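PDB 5OLC: galactonate dehydratase from Zobellia galactanivorans, which belongs to the enolase superfamily of enzymes, pairing a mandelate racemase/muconate lactonizing enzyme-type N-terminal domain with an enolase-like C-terminal domain of TIM-barrel type. Local coordinates for residues I19-D24 / N343-E348; L199-N204 / F222-F227; E214-A219 / Q244-P249; W306-A311 / E348-K353. One frame throughout, in Å; residues are numbered along the deposited sequence.

Contact 1 (I19-D24 / N343-E348); sequences ISHKLD and NALRDE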
loop_
_atom_site.group_PDB
_atom_site.type_symbol
_atom_site.label_atom_id
_atom_site.label_comp_id
_atom_site.label_asym_id
_atom_site.label_seq_id
_atom_site.Cartn_x
_atom_site.Cartn_y
_atom_site.Cartn_z
ATOM N N ILE A 19 46.141 11.380 -12.706
ATOM C CA ILE A 19 46.747 11.512 -14.024
ATOM C C ILE A 19 45.875 12.414 -14.894
ATOM O O ILE A 19 44.655 12.241 -14.929
ATOM C CB ILE A 19 47.124 10.136 -14.659
ATOM C CG1 ILE A 19 45.928 9.139 -14.677
ATOM C CG2 ILE A 19 48.334 9.544 -13.928
ATOM C CD1 ILE A 19 46.048 7.917 -15.639
ATOM N N SER A 20 46.500 13.424 -15.533
ATOM C CA SER A 20 45.819 14.427 -16.355
ATOM C C SER A 20 46.233 14.428 -17.842
ATOM O O SER A 20 47.391 14.143 -18.147
ATOM C CB SER A 20 46.039 15.810 -15.749
ATOM O OG SER A 20 45.185 16.768 -16.355
ATOM N N HIS A 21 45.289 14.761 -18.761
ATOM C CA HIS A 21 45.525 14.858 -20.219
ATOM C C HIS A 21 44.403 15.634 -20.941
ATOM O O HIS A 21 43.233 15.300 -20.769
ATOM C CB HIS A 21 45.790 13.464 -20.846
ATOM C CG HIS A 21 45.117 13.190 -22.156
ATOM N ND1 HIS A 21 45.602 13.709 -23.344
ATOM C CD2 HIS A 21 44.038 12.419 -22.426
ATOM C CE1 HIS A 21 44.788 13.262 -24.291
ATOM N NE2 HIS A 21 43.838 12.475 -23.786
ATOM N N LYS A 22 44.765 16.667 -21.741
ATOM C CA LYS A 22 43.828 17.502 -22.514
ATOM C C LYS A 22 43.840 17.090 -23.985
ATOM O O LYS A 22 44.921 16.858 -24.525
ATOM C CB LYS A 22 44.206 18.988 -22.388
ATOM N N LEU A 23 42.664 16.987 -24.640
ATOM C CA LEU A 23 42.625 16.588 -26.055
ATOM C C LEU A 23 42.000 17.656 -26.973
ATOM O O LEU A 23 42.732 18.290 -27.741
ATOM C CB LEU A 23 41.944 15.223 -26.234
ATOM N N ASP A 24 40.644 17.827 -26.895
ATOM C CA ASP A 24 39.776 18.781 -27.623
ATOM C C ASP A 24 38.290 18.541 -27.296
ATOM O O ASP A 24 37.646 19.368 -26.654
ATOM C CB ASP A 24 40.020 18.789 -29.155
ATOM C CG ASP A 24 39.910 17.442 -29.838
ATOM O OD1 ASP A 24 38.776 17.015 -30.117
ATOM O OD2 ASP A 24 40.965 16.854 -30.162
ATOM N N ASN A 343 41.386 8.786 -25.541
ATOM C CA ASN A 343 41.867 8.671 -24.169
ATOM C C ASN A 343 43.286 8.139 -24.089
ATOM O O ASN A 343 43.529 6.931 -24.161
ATOM C CB ASN A 343 40.907 7.858 -23.305
ATOM C CG ASN A 343 41.024 8.107 -21.822
ATOM O OD1 ASN A 343 42.061 8.524 -21.292
ATOM N ND2 ASN A 343 39.970 7.756 -21.109
ATOM N N ALA A 344 44.224 9.069 -23.918
ATOM C CA ALA A 344 45.636 8.777 -23.794
ATOM C C ALA A 344 45.946 8.168 -22.427
ATOM O O ALA A 344 46.870 7.374 -22.336
ATOM C CB ALA A 344 46.450 10.040 -24.009
ATOM N N LEU A 345 45.182 8.505 -21.374
ATOM C CA LEU A 345 45.434 7.946 -20.033
ATOM C C LEU A 345 45.031 6.482 -19.966
ATOM O O LEU A 345 45.673 5.681 -19.286
ATOM C CB LEU A 345 44.714 8.749 -18.965
ATOM C CG LEU A 345 44.832 10.237 -19.143
ATOM C CD1 LEU A 345 43.491 10.859 -19.197
ATOM C CD2 LEU A 345 45.695 10.856 -18.083
ATOM N N ARG A 346 43.979 6.133 -20.711
ATOM C CA ARG A 346 43.483 4.772 -20.812
ATOM C C ARG A 346 44.403 3.937 -21.706
ATOM O O ARG A 346 44.786 2.837 -21.311
ATOM C CB ARG A 346 42.035 4.784 -21.338
ATOM C CG ARG A 346 41.455 3.443 -21.769
ATOM C CD ARG A 346 41.158 3.429 -23.252
ATOM N NE ARG A 346 40.044 4.315 -23.575
ATOM C CZ ARG A 346 39.645 4.611 -24.805
ATOM N NH1 ARG A 346 40.261 4.081 -25.857
ATOM N NH2 ARG A 346 38.618 5.423 -24.996
ATOM N N ASP A 347 44.776 4.457 -22.888
ATOM C CA ASP A 347 45.581 3.696 -23.838
ATOM C C ASP A 347 47.115 3.755 -23.618
ATOM O O ASP A 347 47.810 2.830 -24.050
ATOM C CB ASP A 347 45.204 4.078 -25.270
ATOM C CG ASP A 347 43.817 3.579 -25.648
ATOM O OD1 ASP A 347 43.528 2.379 -25.410
ATOM O OD2 ASP A 347 43.021 4.382 -26.172
ATOM N N GLU A 348 47.636 4.774 -22.911
ATOM C CA GLU A 348 49.080 4.882 -22.676
ATOM C C GLU A 348 49.502 4.524 -21.251
ATOM O O GLU A 348 50.449 3.762 -21.091
ATOM C CB GLU A 348 49.617 6.275 -23.059
ATOM C CG GLU A 348 49.509 6.626 -24.535
ATOM C CD GLU A 348 49.885 8.048 -24.914
ATOM O OE1 GLU A 348 50.841 8.596 -24.315
ATOM O OE2 GLU A 348 49.249 8.600 -25.841
#
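His-21 and Leu-345 lie nearest across this contact, their CA atoms 6.9 Å apart, where residues 19-22 of strand 11-22 pass the first turn of helix 344-349 with the two local axes at 118°. The imidazole of His-21 is laid over the start of the helix. Ala-344 CB stands above the middle of one ring face, 3.5 Å from the centroid and 8° off the normal, a CH-pi contact, while Leu-345 CD1 meets the ring at its edge, in its plane, 3.6 Å from His-21 CD2. The other methyl of Leu-345, CD2, turns toward the strand backbone and lies 3.6 Å from Ile-19 C. There the side chains of Ile-19 and Leu-345 run past one another in opposing senses, with Ile-19 CD1 3.7 Å from Leu-345 CB. The helix end beside the ring is fixed by Asn-343, whose OD1 accepts from Arg-346 N at 3.1 Å, with the donor well above the carbonyl plane, and more weakly from Leu-345 N. Tyr-381 packs against both His-21 and Ala-344. With Asn-343 as its N-cap, the helix, part of the enolase-like C-terminal domain, is met by a strand of the N-terminal antiparallel sheet, and the contact forms part of the interface between the two domains of the enolase superfamily fold.

Contact 2 (L199-N204 / F222-F227); sequences LMIDSN and FDISWF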
loop_
_atom_site.group_PDB
_atom_site.type_symbol
_atom_site.label_atom_id
_atom_site.label_comp_id
_atom_site.label_asym_id
_atom_site.label_seq_id
_atom_site.Cartn_x
_atom_site.Cartn_y
_atom_site.Cartn_z
ATOM N N LEU A 199 21.504 -0.299 -31.128
ATOM C CA LEU A 199 21.769 1.106 -30.847
ATOM C C LEU A 199 21.054 1.548 -29.559
ATOM O O LEU A 199 19.862 1.283 -29.400
ATOM C CB LEU A 199 21.335 1.944 -32.074
ATOM C CG LEU A 199 21.425 3.465 -31.999
ATOM C CD1 LEU A 199 22.868 3.946 -32.075
ATOM C CD2 LEU A 199 20.636 4.085 -33.117
ATOM N N MET A 200 21.791 2.213 -28.644
ATOM C CA MET A 200 21.267 2.709 -27.359
ATOM C C MET A 200 21.469 4.223 -27.236
ATOM O O MET A 200 22.459 4.742 -27.748
ATOM C CB MET A 200 21.938 2.004 -26.163
ATOM C CG MET A 200 21.743 0.503 -26.129
ATOM S SD MET A 200 22.927 -0.428 -27.139
ATOM C CE MET A 200 24.323 -0.326 -26.155
ATOM N N ILE A 201 20.549 4.919 -26.537
ATOM C CA ILE A 201 20.607 6.369 -26.325
ATOM C C ILE A 201 20.884 6.714 -24.841
ATOM O O ILE A 201 20.346 6.060 -23.945
ATOM C CB ILE A 201 19.366 7.111 -26.905
ATOM C CG1 ILE A 201 18.038 6.584 -26.319
ATOM C CG2 ILE A 201 19.362 7.012 -28.428
ATOM C CD1 ILE A 201 16.863 7.546 -26.361
ATOM N N ASP A 202 21.753 7.716 -24.596
ATOM C CA ASP A 202 22.136 8.160 -23.257
ATOM C C ASP A 202 21.917 9.664 -23.093
ATOM O O ASP A 202 22.618 10.466 -23.713
ATOM C CB ASP A 202 23.593 7.766 -22.954
ATOM C CG ASP A 202 24.122 8.149 -21.574
ATOM O OD1 ASP A 202 23.293 8.438 -20.666
ATOM O OD2 ASP A 202 25.362 8.138 -21.391
ATOM N N SER A 203 20.948 10.038 -22.243
ATOM C CA SER A 203 20.586 11.427 -21.977
ATOM C C SER A 203 21.576 12.140 -21.075
ATOM O O SER A 203 21.900 13.295 -21.341
ATOM C CB SER A 203 19.187 11.506 -21.371
ATOM O OG SER A 203 18.926 12.767 -20.775
ATOM N N ASN A 204 22.044 11.455 -20.007
ATOM C CA ASN A 204 22.910 11.972 -18.935
ATOM C C ASN A 204 22.060 12.920 -18.101
ATOM O O ASN A 204 22.455 14.066 -17.865
ATOM C CB ASN A 204 24.191 12.677 -19.444
ATOM C CG ASN A 204 24.919 11.960 -20.546
ATOM O OD1 ASN A 204 25.019 12.446 -21.685
ATOM N ND2 ASN A 204 25.470 10.797 -20.220
ATOM N N PHE A 222 13.117 3.602 -34.399
ATOM C CA PHE A 222 14.520 3.367 -34.744
ATOM C C PHE A 222 15.152 2.182 -33.989
ATOM O O PHE A 222 16.384 2.049 -33.997
ATOM C CB PHE A 222 15.340 4.663 -34.564
ATOM C CG PHE A 222 14.738 5.865 -35.256
ATOM C CD1 PHE A 222 14.779 5.984 -36.641
ATOM C CD2 PHE A 222 14.104 6.863 -34.527
ATOM C CE1 PHE A 222 14.196 7.084 -37.284
ATOM C CE2 PHE A 222 13.529 7.967 -35.171
ATOM C CZ PHE A 222 13.586 8.073 -36.543
ATOM N N ASP A 223 14.307 1.300 -33.384
ATOM C CA ASP A 223 14.703 0.109 -32.612
ATOM C C ASP A 223 15.829 0.416 -31.613
ATOM O O ASP A 223 17.004 0.096 -31.853
ATOM C CB ASP A 223 15.041 -1.086 -33.534
ATOM C CG ASP A 223 15.524 -2.346 -32.817
ATOM O OD1 ASP A 223 14.696 -3.005 -32.152
ATOM O OD2 ASP A 223 16.734 -2.673 -32.929
ATOM N N ILE A 224 15.467 1.081 -30.508
ATOM C CA ILE A 224 16.450 1.430 -29.483
ATOM C C ILE A 224 16.517 0.325 -28.442
ATOM O O ILE A 224 15.489 -0.033 -27.858
ATOM C CB ILE A 224 16.251 2.853 -28.889
ATOM C CG1 ILE A 224 16.175 3.937 -30.002
ATOM C CG2 ILE A 224 17.316 3.184 -27.833
ATOM C CD1 ILE A 224 17.317 3.939 -31.105
ATOM N N SER A 225 17.728 -0.236 -28.248
ATOM C CA SER A 225 17.982 -1.319 -27.300
ATOM C C SER A 225 17.743 -0.902 -25.846
ATOM O O SER A 225 17.224 -1.708 -25.078
ATOM C CB SER A 225 19.360 -1.923 -27.512
ATOM O OG SER A 225 19.405 -2.518 -28.800
ATOM N N TRP A 226 18.071 0.359 -25.482
ATOM C CA TRP A 226 17.783 0.912 -24.158
ATOM C C TRP A 226 18.025 2.429 -24.073
ATOM O O TRP A 226 18.776 2.990 -24.872
ATOM C CB TRP A 226 18.477 0.156 -22.985
ATOM C CG TRP A 226 19.922 0.464 -22.744
ATOM C CD1 TRP A 226 20.446 1.630 -22.276
ATOM C CD2 TRP A 226 21.009 -0.466 -22.812
ATOM N NE1 TRP A 226 21.805 1.510 -22.125
ATOM C CE2 TRP A 226 22.181 0.235 -22.458
ATOM C CE3 TRP A 226 21.121 -1.808 -23.212
ATOM C CZ2 TRP A 226 23.446 -0.366 -22.471
ATOM C CZ3 TRP A 226 22.372 -2.406 -23.211
ATOM C CH2 TRP A 226 23.515 -1.692 -22.831
ATOM N N PHE A 227 17.382 3.074 -23.075
ATOM C CA PHE A 227 17.517 4.486 -22.774
ATOM C C PHE A 227 18.222 4.615 -21.418
ATOM O O PHE A 227 17.656 4.276 -20.373
ATOM C CB PHE A 227 16.147 5.197 -22.809
ATOM C CG PHE A 227 16.137 6.716 -22.815
ATOM C CD1 PHE A 227 17.327 7.441 -22.781
ATOM C CD2 PHE A 227 14.935 7.420 -22.838
ATOM C CE1 PHE A 227 17.314 8.832 -22.773
ATOM C CE2 PHE A 227 14.924 8.818 -22.839
ATOM C CZ PHE A 227 16.113 9.512 -22.798
#
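Ile-201 and Phe-227 are paired as neighbours in parallel strands, CA to CA 5.1 Å. The backbone hydrogen bond that goes with this register runs from Ile-201 N to Trp-226 O at 3.1 Å, almost in line with the carbonyl; a second, at the corner of the chain, runs from Ser-225 N to Leu-199 O at 2.9 Å. Side-chain contacts with the aromatic rings come next. Met-200 crosses the indole of Trp-226, its CG over the face and 3.7 Å from the centroid of the six-membered ring; SD also lies above that ring, a Met-aromatic contact, and the bend at chi3 (75°) brings CE to 3.7 Å from Trp-226 CH2. Phe-227 receives Ile-201 CD1 over the centre of one face, 3.7 Å from the centroid, whereas Ser-203 CB comes to its edge. Aliphatic contacts complete the set: Leu-199 CD2 and Ile-224 CD1 are 3.9 Å apart on side chains that run abreast, and Ile-224 CG2 meets Ile-201 CG1 crosswise. This is the strand pairing of the beta-alpha-beta unit 198-228 in the barrel. Its chemistry is that of a buried apolar seam: two N-H...O=C bonds pair backbone groups across it, a methionine methylene and sulfur cover the indole face, and an isoleucine methyl the phenyl face.

Contact 3 (E214-A219 / Q244-P249); sequences ELARKA and QNTTIP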
loop_
_atom_site.group_PDB
_atom_site.type_symbol
_atom_site.label_atom_id
_atom_site.label_comp_id
_atom_site.label_asym_id
_atom_site.label_seq_id
_atom_site.Cartn_x
_atom_site.Cartn_y
_atom_site.Cartn_z
ATOM N N GLU A 214 8.681 12.231 -24.774
ATOM C CA GLU A 214 8.590 12.869 -26.088
ATOM C C GLU A 214 9.646 12.224 -27.003
ATOM O O GLU A 214 9.314 11.787 -28.105
ATOM C CB GLU A 214 8.810 14.392 -25.975
ATOM C CG GLU A 214 8.304 15.169 -27.181
ATOM C CD GLU A 214 8.274 16.680 -27.052
ATOM O OE1 GLU A 214 9.208 17.266 -26.455
ATOM O OE2 GLU A 214 7.300 17.283 -27.557
ATOM N N LEU A 215 10.888 12.086 -26.484
ATOM C CA LEU A 215 12.020 11.486 -27.180
ATOM C C LEU A 215 11.840 9.989 -27.328
ATOM O O LEU A 215 12.088 9.468 -28.415
ATOM C CB LEU A 215 13.342 11.818 -26.459
ATOM C CG LEU A 215 14.635 11.113 -26.921
ATOM C CD1 LEU A 215 15.011 11.475 -28.356
ATOM C CD2 LEU A 215 15.776 11.456 -26.001
ATOM N N ALA A 216 11.415 9.300 -26.244
ATOM C CA ALA A 216 11.181 7.857 -26.217
ATOM C C ALA A 216 10.149 7.439 -27.275
ATOM O O ALA A 216 10.512 6.703 -28.189
ATOM C CB ALA A 216 10.739 7.424 -24.827
ATOM N N ARG A 217 8.912 7.988 -27.210
ATOM C CA ARG A 217 7.811 7.716 -28.150
ATOM C C ARG A 217 8.187 7.953 -29.617
ATOM O O ARG A 217 7.782 7.183 -30.492
ATOM C CB ARG A 217 6.571 8.556 -27.803
ATOM C CG ARG A 217 5.802 8.090 -26.574
ATOM C CD ARG A 217 4.462 8.792 -26.478
ATOM N NE ARG A 217 3.702 8.366 -25.300
ATOM C CZ ARG A 217 3.407 9.152 -24.270
ATOM N NH1 ARG A 217 3.803 10.420 -24.257
ATOM N NH2 ARG A 217 2.706 8.678 -23.246
ATOM N N LYS A 218 8.952 9.021 -29.879
ATOM C CA LYS A 218 9.390 9.385 -31.225
ATOM C C LYS A 218 10.545 8.509 -31.733
ATOM O O LYS A 218 10.576 8.192 -32.919
ATOM C CB LYS A 218 9.743 10.884 -31.294
ATOM N N ALA A 219 11.479 8.112 -30.840
ATOM C CA ALA A 219 12.651 7.297 -31.182
ATOM C C ALA A 219 12.405 5.776 -31.226
ATOM O O ALA A 219 13.293 5.032 -31.658
ATOM C CB ALA A 219 13.806 7.617 -30.245
ATOM N N GLN A 244 6.574 2.655 -17.969
ATOM C CA GLN A 244 5.161 2.340 -18.208
ATOM C C GLN A 244 4.653 2.919 -19.527
ATOM O O GLN A 244 3.779 2.319 -20.145
ATOM C CB GLN A 244 4.281 2.842 -17.041
ATOM C CG GLN A 244 4.422 2.015 -15.759
ATOM C CD GLN A 244 3.803 2.611 -14.506
ATOM O OE1 GLN A 244 3.443 3.795 -14.438
ATOM N NE2 GLN A 244 3.700 1.795 -13.463
ATOM N N ASN A 245 5.196 4.072 -19.957
ATOM C CA ASN A 245 4.750 4.786 -21.155
ATOM C C ASN A 245 5.616 4.580 -22.427
ATOM O O ASN A 245 5.234 5.073 -23.496
ATOM C CB ASN A 245 4.593 6.271 -20.832
ATOM C CG ASN A 245 3.270 6.617 -20.172
ATOM O OD1 ASN A 245 2.575 7.539 -20.607
ATOM N ND2 ASN A 245 2.932 5.990 -19.040
ATOM N N THR A 246 6.738 3.818 -22.339
ATOM C CA THR A 246 7.560 3.522 -23.517
ATOM C C THR A 246 7.948 2.031 -23.603
ATOM O O THR A 246 8.011 1.328 -22.586
ATOM C CB THR A 246 8.768 4.467 -23.649
ATOM O OG1 THR A 246 9.282 4.358 -24.979
ATOM C CG2 THR A 246 9.878 4.186 -22.636
ATOM N N THR A 247 8.192 1.562 -24.838
ATOM C CA THR A 247 8.599 0.183 -25.119
ATOM C C THR A 247 10.111 0.012 -24.934
ATOM O O THR A 247 10.556 -1.090 -24.610
ATOM C CB THR A 247 8.121 -0.281 -26.505
ATOM O OG1 THR A 247 8.782 0.462 -27.531
ATOM C CG2 THR A 247 6.614 -0.181 -26.671
ATOM N N ILE A 248 10.895 1.104 -25.141
ATOM C CA ILE A 248 12.361 1.137 -25.009
ATOM C C ILE A 248 12.778 0.847 -23.551
ATOM O O ILE A 248 12.362 1.590 -22.654
ATOM C CB ILE A 248 12.967 2.481 -25.518
ATOM C CG1 ILE A 248 12.457 2.855 -26.929
ATOM C CG2 ILE A 248 14.503 2.445 -25.454
ATOM C CD1 ILE A 248 12.698 4.314 -27.345
ATOM N N PRO A 249 13.597 -0.208 -23.299
ATOM C CA PRO A 249 14.017 -0.513 -21.916
ATOM C C PRO A 249 14.773 0.628 -21.247
ATOM O O PRO A 249 15.527 1.337 -21.906
ATOM C CB PRO A 249 14.877 -1.763 -22.072
ATOM C CG PRO A 249 14.444 -2.353 -23.353
ATOM C CD PRO A 249 14.156 -1.190 -24.239
#
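Glu-220 OE2, just past the end of helix 209-219, is gripped by two groups of segment 244-249: it is hydrogen-bonded with Thr-246 OG1, which lies beside Ala-216, and accepts the N-H of Thr-247. One oxygen thus ties the first residues after helix 236-245 to the C-terminal end of the preceding helix. The torsion about CA-CB of Thr-246 places OG1 anti to the backbone N (chi1 -164°), 3.4 Å from Ala-216 CB, and Thr-246 CB itself comes to 3.7 Å from Ala-216 CB. Thr-246 is the first residue to leave helical conformation here, and its CA is 6.3 Å from that of Arg-217. The helices are successive ones on the outside of the TIM-type barrel, each following a parallel strand, so the contact joins neighbouring beta-alpha units at the level where residues 246-249 lead inward to strand 250-252. Two residues on from the threonine, Ile-248 reaches across with its terminal methyl: CD1 stands 3.3 Å from Ala-216 O and 4.2 Å from Ala-219 C. The same isoleucine also packs on Ile-224 of strand 224-228. At the outer margin Arg-217 and Asn-245 extend alongside each other in the same direction, with guanidinium and amide planes 61° apart. Arg-217 NH2 is 2.9 Å from Asn-245 OD1, but the angle is too poor for a hydrogen bond. Arg-217 also packs on Thr-247 of a neighbouring subunit.

Contact 4 (W306-A311 / E348-K353); sequences WGTWIA and EVTLHK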
loop_
_atom_site.group_PDB
_atom_site.type_symbol
_atom_site.label_atom_id
_atom_site.label_comp_id
_atom_site.label_asym_id
_atom_site.label_seq_id
_atom_site.Cartn_x
_atom_site.Cartn_y
_atom_site.Cartn_z
ATOM N N TRP A 306 33.861 3.862 -17.588
ATOM C CA TRP A 306 34.364 5.062 -18.253
ATOM C C TRP A 306 35.683 5.552 -17.629
ATOM O O TRP A 306 35.761 6.675 -17.107
ATOM C CB TRP A 306 33.285 6.167 -18.270
ATOM C CG TRP A 306 33.383 7.134 -19.418
ATOM C CD1 TRP A 306 33.150 6.868 -20.738
ATOM C CD2 TRP A 306 33.644 8.547 -19.333
ATOM N NE1 TRP A 306 33.284 8.017 -21.487
ATOM C CE2 TRP A 306 33.594 9.064 -20.649
ATOM C CE3 TRP A 306 33.951 9.424 -18.272
ATOM C CZ2 TRP A 306 33.825 10.421 -20.933
ATOM C CZ3 TRP A 306 34.180 10.766 -18.554
ATOM C CH2 TRP A 306 34.113 11.254 -19.869
ATOM N N GLY A 307 36.712 4.711 -17.732
ATOM C CA GLY A 307 38.040 5.015 -17.215
ATOM C C GLY A 307 39.169 4.392 -18.006
ATOM O O GLY A 307 39.113 4.342 -19.241
ATOM N N THR A 308 40.216 3.927 -17.293
ATOM C CA THR A 308 41.374 3.277 -17.920
ATOM C C THR A 308 41.105 1.770 -17.996
ATOM O O THR A 308 39.997 1.332 -17.677
ATOM C CB THR A 308 42.692 3.600 -17.184
ATOM O OG1 THR A 308 42.759 2.863 -15.972
ATOM C CG2 THR A 308 42.904 5.072 -16.926
ATOM N N TRP A 309 42.102 0.969 -18.394
ATOM C CA TRP A 309 41.911 -0.470 -18.454
ATOM C C TRP A 309 41.864 -1.093 -17.072
ATOM O O TRP A 309 41.427 -2.238 -16.983
ATOM C CB TRP A 309 42.928 -1.166 -19.358
ATOM C CG TRP A 309 42.812 -0.775 -20.795
ATOM C CD1 TRP A 309 43.539 0.184 -21.437
ATOM C CD2 TRP A 309 41.918 -1.326 -21.774
ATOM N NE1 TRP A 309 43.150 0.271 -22.758
ATOM C CE2 TRP A 309 42.148 -0.637 -22.989
ATOM C CE3 TRP A 309 40.959 -2.349 -21.752
ATOM C CZ2 TRP A 309 41.453 -0.936 -24.167
ATOM C CZ3 TRP A 309 40.271 -2.645 -22.924
ATOM C CH2 TRP A 309 40.521 -1.945 -24.112
ATOM N N ILE A 310 42.257 -0.355 -15.987
ATOM C CA ILE A 310 42.113 -0.890 -14.620
ATOM C C ILE A 310 40.616 -1.086 -14.372
ATOM O O ILE A 310 40.219 -2.164 -13.939
ATOM C CB ILE A 310 42.781 -0.053 -13.493
ATOM C CG1 ILE A 310 44.303 0.017 -13.687
ATOM C CG2 ILE A 310 42.462 -0.672 -12.139
ATOM C CD1 ILE A 310 44.978 1.089 -12.976
ATOM N N ALA A 311 39.799 -0.053 -14.728
ATOM C CA ALA A 311 38.338 0.002 -14.678
ATOM C C ALA A 311 37.708 -0.987 -15.653
ATOM O O ALA A 311 36.808 -1.736 -15.244
ATOM C CB ALA A 311 37.863 1.388 -15.028
ATOM N N GLU A 348 47.636 4.774 -22.911
ATOM C CA GLU A 348 49.080 4.882 -22.676
ATOM C C GLU A 348 49.502 4.524 -21.251
ATOM O O GLU A 348 50.449 3.762 -21.091
ATOM C CB GLU A 348 49.617 6.275 -23.059
ATOM C CG GLU A 348 49.509 6.626 -24.535
ATOM C CD GLU A 348 49.885 8.048 -24.914
ATOM O OE1 GLU A 348 50.841 8.596 -24.315
ATOM O OE2 GLU A 348 49.249 8.600 -25.841
ATOM N N VAL A 349 48.846 5.090 -20.225
ATOM C CA VAL A 349 49.225 4.839 -18.832
ATOM C C VAL A 349 48.931 3.392 -18.414
ATOM O O VAL A 349 49.736 2.808 -17.679
ATOM C CB VAL A 349 48.639 5.876 -17.838
ATOM C CG1 VAL A 349 49.218 5.694 -16.437
ATOM C CG2 VAL A 349 48.890 7.301 -18.318
ATOM N N THR A 350 47.811 2.805 -18.900
ATOM C CA THR A 350 47.447 1.427 -18.546
ATOM C C THR A 350 47.635 0.431 -19.683
ATOM O O THR A 350 47.234 0.656 -20.828
ATOM C CB THR A 350 46.052 1.316 -17.940
ATOM O OG1 THR A 350 45.114 1.970 -18.783
ATOM C CG2 THR A 350 45.993 1.856 -16.532
ATOM N N LEU A 351 48.233 -0.697 -19.303
ATOM C CA LEU A 351 48.578 -1.831 -20.133
ATOM C C LEU A 351 47.653 -3.019 -19.850
ATOM O O LEU A 351 47.635 -3.559 -18.737
ATOM C CB LEU A 351 50.040 -2.234 -19.856
ATOM C CG LEU A 351 51.082 -1.133 -19.930
ATOM C CD1 LEU A 351 52.159 -1.350 -18.899
ATOM C CD2 LEU A 351 51.651 -1.005 -21.341
ATOM N N HIS A 352 46.897 -3.425 -20.875
ATOM C CA HIS A 352 45.978 -4.549 -20.798
ATOM C C HIS A 352 46.516 -5.761 -21.584
ATOM O O HIS A 352 47.316 -5.605 -22.509
ATOM C CB HIS A 352 44.582 -4.130 -21.294
ATOM C CG HIS A 352 44.494 -3.839 -22.765
ATOM N ND1 HIS A 352 44.069 -4.797 -23.664
ATOM C CD2 HIS A 352 44.740 -2.692 -23.436
ATOM C CE1 HIS A 352 44.069 -4.207 -24.848
ATOM N NE2 HIS A 352 44.470 -2.944 -24.762
ATOM N N LYS A 353 46.067 -6.963 -21.206
ATOM C CA LYS A 353 46.438 -8.213 -21.868
ATOM C C LYS A 353 45.274 -8.727 -22.757
ATOM O O LYS A 353 45.507 -9.485 -23.705
ATOM C CB LYS A 353 46.817 -9.280 -20.811
ATOM C CG LYS A 353 48.302 -9.304 -20.414
ATOM C CD LYS A 353 48.680 -8.266 -19.339
ATOM C CE LYS A 353 49.512 -8.858 -18.225
ATOM N NZ LYS A 353 50.091 -7.806 -17.357
#
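Trp-309 and His-352 form a face-to-face stack between the first turn of helix 309-321, a helix in the TIM-barrel domain, and strand 350-357. The planes of the imidazole and the six-membered ring of the indole are 27° apart and their centroids 3.9 Å. His-352 CD2 sits over the indole, 3.3 Å from Trp-309 CE2, while His-352 CB lies off-centre over the five-membered ring. Thr-350 comes to the edge of the same indole, with OG1 3.6 Å from Trp-309 CD1, and its hydroxyl is held by the backbone: OG1 accepts from Trp-309 N at 3.2 Å and is also hydrogen-bonded with Arg-346 O. The side chains of Thr-308 and Ile-310 are each set roughly perpendicular to that of Thr-350, and Thr-350 CG2 touches Ile-310 CD1 at 3.8 Å. Thr-308 is the N-cap of the helix, and its OG1 is further hydrogen-bonded with OE1 of Glu-55, on strand 51-56 of the N-terminal sheet. The capping bond itself runs from Ile-310 N to Thr-308 OG1, 3.3 Å long with an N-H...O angle of 157°.

From the N terminus, residues 19-24 open the longest loop, which contact 1 closes only at 343-348, bringing the N-terminal sheet onto the C-terminal domain. Contacts 2 and 3 both nest inside it. Their segments alternate along the chain, so these two loops cross: contact 2 pairs strands 198-202 and 224-228, and contact 3 joins helix 209-219 to the end of helix 236-245 and the turn after it. They touch, with Phe-227 N and Pro-249 O in a probable hydrogen bond. Contact 4 joins the start of helix 309-321 to strand 350-357, crossing contact 1 and sharing Glu-348 with it. Contacts 3 and 4 lie on opposite sides of the chain's centre, their own centres about 35 Å apart.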